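Local coordinates for polyhedrin (Operophtera brumata cypovirus 19, PDB 5A99), which assembles as trimers into the crystalline polyhedra that occlude cypovirus particles, probably shielding them in the environment between insect hosts, at residues Y206-L209 with I210-D214. Residues are numbered along the deposited sequence; the frame is centred on the assembly and turned at random.
Sequences YKTL and IRLND
Tyr206 and Ile210 meet one turn apart in a local contact at the C-terminal end of helix 205-210, where the chain leaves the helix for the loop before strand 218-222. The last full helical turn is marked by Ile210 N, which donates to Tyr206 O at 2.9 Å with an N-H...O angle of 168°. Arg211 N follows less straightly, reaching Lys207 O at 3.2 Å, and Leu212 N turns instead to the carbonyl three residues back, Leu209 O at 3.1 Å, coming from above the carbonyl plane. This tightening coincides with Arg211 leaving helical torsions. The side chains of Tyr206 and Ile210 lie side by side, pointing the same way. Ile210 CG2 lies over one face of the Tyr206 ring near its rim, while Tyr206 CE1 is 3.8 Å from Ile210 CB. Chi1 of Lys207 (178°) sets CG opposite the backbone N, and bends at chi2 and chi3 then bring Lys207 CD 3.8 Å from Arg211 CG. Lys207 NZ stays 4.3 Å from Arg211 NE, and one water accepts a hydrogen bond from each; Glu146 of the second subunit forms a salt bridge with Lys207, probably offsetting the like charges. Beyond this, Arg211 NH1 bridges to Asp214 OD2 at 2.6 Å, spanning the type I turn 211-214, whose Asp214 N to Arg211 O bond is weak. Leu209 and Leu212 lie alongside each other, CD2 to CD2; Leu212 packs on Leu212 of both other subunits, and Leu209 on Leu209 of the third. The arrangement is that of a helix C-terminus running through an i+3→i hydrogen bond into a type I beta turn, here built into the subunit interface of the polyhedrin trimer.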
ATOM      1  N   TYR A 206      -6.008 -14.616 -11.081  1.00 11.40           N
ATOM      2  CA  TYR A 206      -6.914 -14.420  -9.952  1.00 13.33           C
ATOM      3  C   TYR A 206      -6.179 -14.607  -8.619  1.00  9.87           C
ATOM      4  O   TYR A 206      -6.187 -13.729  -7.772  1.00  9.98           O
ATOM      5  CB  TYR A 206      -8.119 -15.378 -10.022  1.00 11.35           C
ATOM      6  CG  TYR A 206      -8.777 -15.616  -8.671  1.00 13.42           C
ATOM      7  CD1 TYR A 206      -9.388 -14.573  -7.987  1.00 10.04           C
ATOM      8  CD2 TYR A 206      -8.777 -16.873  -8.081  1.00 10.35           C
ATOM      9  CE1 TYR A 206      -9.989 -14.773  -6.755  1.00  9.96           C
ATOM     10  CE2 TYR A 206      -9.373 -17.087  -6.833  1.00 10.07           C
ATOM     11  CZ  TYR A 206      -9.976 -16.026  -6.181  1.00 11.59           C
ATOM     12  OH  TYR A 206     -10.568 -16.219  -4.959  1.00 14.50           O
ATOM     13  N   LYS A 207      -5.567 -15.765  -8.423  1.00  6.88           N
ATOM     14  CA  LYS A 207      -4.927 -16.045  -7.144  1.00 10.74           C
ATOM     15  C   LYS A 207      -3.820 -15.039  -6.834  1.00 12.84           C
ATOM     16  O   LYS A 207      -3.665 -14.614  -5.695  1.00 13.41           O
ATOM     17  CB  LYS A 207      -4.381 -17.473  -7.115  1.00  9.43           C
ATOM     18  CG  LYS A 207      -3.653 -17.850  -5.823  1.00 11.06           C
ATOM     19  CD  LYS A 207      -4.479 -17.585  -4.581  1.00  7.72           C
ATOM     20  CE  LYS A 207      -5.772 -18.363  -4.563  1.00 11.41           C
ATOM     21  NZ  LYS A 207      -6.347 -18.417  -3.179  1.00 13.45           N
ATOM     22  N   THR A 208      -3.052 -14.659  -7.848  1.00  8.87           N
ATOM     23  CA  THR A 208      -1.984 -13.695  -7.651  1.00 12.46           C
ATOM     24  C   THR A 208      -2.528 -12.369  -7.099  1.00 12.25           C
ATOM     25  O   THR A 208      -2.040 -11.877  -6.083  1.00 12.88           O
ATOM     26  CB  THR A 208      -1.230 -13.439  -8.956  1.00 13.25           C
ATOM     27  OG1 THR A 208      -0.581 -14.644  -9.363  1.00 16.44           O
ATOM     28  CG2 THR A 208      -0.187 -12.359  -8.777  1.00 11.40           C
ATOM     29  N   LEU A 209      -3.543 -11.819  -7.769  1.00  7.56           N
ATOM     30  CA  LEU A 209      -4.165 -10.559  -7.371  1.00 10.43           C
ATOM     31  C   LEU A 209      -4.895 -10.629  -6.028  1.00 10.99           C
ATOM     32  O   LEU A 209      -4.745  -9.734  -5.198  1.00 12.67           O
ATOM     33  CB  LEU A 209      -5.119 -10.061  -8.467  1.00  8.77           C
ATOM     34  CG  LEU A 209      -4.424  -9.716  -9.789  1.00 11.20           C
ATOM     35  CD1 LEU A 209      -5.429  -9.334 -10.862  1.00 11.17           C
ATOM     36  CD2 LEU A 209      -3.401  -8.587  -9.595  1.00 11.11           C
ATOM     37  N   ILE A 210      -5.662 -11.694  -5.795  1.00  7.96           N
ATOM     38  CA  ILE A 210      -6.436 -11.801  -4.558  1.00  9.31           C
ATOM     39  C   ILE A 210      -5.527 -11.912  -3.332  1.00 12.52           C
ATOM     40  O   ILE A 210      -5.948 -11.575  -2.220  1.00  8.83           O
ATOM     41  CB  ILE A 210      -7.434 -12.994  -4.593  1.00  8.73           C
ATOM     42  CG1 ILE A 210      -8.632 -12.738  -3.676  1.00  8.45           C
ATOM     43  CG2 ILE A 210      -6.745 -14.306  -4.212  1.00  8.42           C
ATOM     44  CD1 ILE A 210      -9.438 -11.495  -4.009  1.00 12.20           C
ATOM     45  N   ARG A 211      -4.290 -12.376  -3.545  1.00 11.55           N
ATOM     46  CA  ARG A 211      -3.295 -12.489  -2.474  1.00 11.18           C
ATOM     47  C   ARG A 211      -2.128 -11.526  -2.634  1.00 10.44           C
ATOM     48  O   ARG A 211      -1.036 -11.764  -2.092  1.00 10.53           O
ATOM     49  CB  ARG A 211      -2.738 -13.906  -2.417  1.00  7.65           C
ATOM     50  CG  ARG A 211      -3.744 -14.933  -1.971  1.00  8.32           C
ATOM     51  CD  ARG A 211      -4.324 -14.612  -0.596  1.00 11.83           C
ATOM     52  NE  ARG A 211      -5.069 -15.760  -0.101  1.00  9.85           N
ATOM     53  CZ  ARG A 211      -4.520 -16.754   0.586  1.00 10.87           C
ATOM     54  NH1 ARG A 211      -3.229 -16.726   0.879  1.00 14.27           N
ATOM     55  NH2 ARG A 211      -5.255 -17.777   0.977  1.00  9.08           N
ATOM     56  N   LEU A 212      -2.343 -10.450  -3.382  1.00 11.01           N
ATOM     57  CA  LEU A 212      -1.271  -9.500  -3.668  1.00 12.31           C
ATOM     58  C   LEU A 212      -0.796  -8.845  -2.366  1.00 10.73           C
ATOM     59  O   LEU A 212       0.399  -8.590  -2.166  1.00 12.21           O
ATOM     60  CB  LEU A 212      -1.767  -8.446  -4.666  1.00 11.81           C
ATOM     61  CG  LEU A 212      -0.715  -7.787  -5.555  1.00 15.10           C
ATOM     62  CD1 LEU A 212       0.062  -8.845  -6.321  1.00 18.41           C
ATOM     63  CD2 LEU A 212      -1.357  -6.779  -6.509  1.00 15.25           C
ATOM     64  N   ASN A 213      -1.748  -8.575  -1.482  1.00 10.68           N
ATOM     65  CA  ASN A 213      -1.458  -8.074  -0.140  1.00 11.04           C
ATOM     66  C   ASN A 213      -1.756  -9.143   0.909  1.00 10.34           C
ATOM     67  O   ASN A 213      -2.359  -8.872   1.947  1.00 10.00           O
ATOM     68  CB  ASN A 213      -2.298  -6.836   0.141  1.00 12.78           C
ATOM     69  CG  ASN A 213      -2.049  -5.733  -0.860  1.00 13.68           C
ATOM     70  OD1 ASN A 213      -0.898  -5.407  -1.171  1.00 16.47           O
ATOM     71  ND2 ASN A 213      -3.125  -5.151  -1.378  1.00 18.20           N
ATOM     72  N   ASP A 214      -1.322 -10.359   0.607  1.00  9.31           N
ATOM     73  CA  ASP A 214      -1.509 -11.523   1.463  1.00 12.65           C
ATOM     74  C   ASP A 214      -1.124 -11.271   2.923  1.00 13.29           C
ATOM     75  O   ASP A 214      -1.851 -11.635   3.841  1.00 16.10           O
ATOM     76  CB  ASP A 214      -0.667 -12.673   0.900  1.00 13.69           C
ATOM     77  CG  ASP A 214      -0.722 -13.901   1.760  1.00 13.63           C
ATOM     78  OD1 ASP A 214       0.077 -13.969   2.712  1.00 14.20           O
ATOM     79  OD2 ASP A 214      -1.574 -14.777   1.496  1.00 15.92           O
TER
HETATM   80  O   HOH W   1      -7.423 -16.305  -1.464  1.00  9.07           O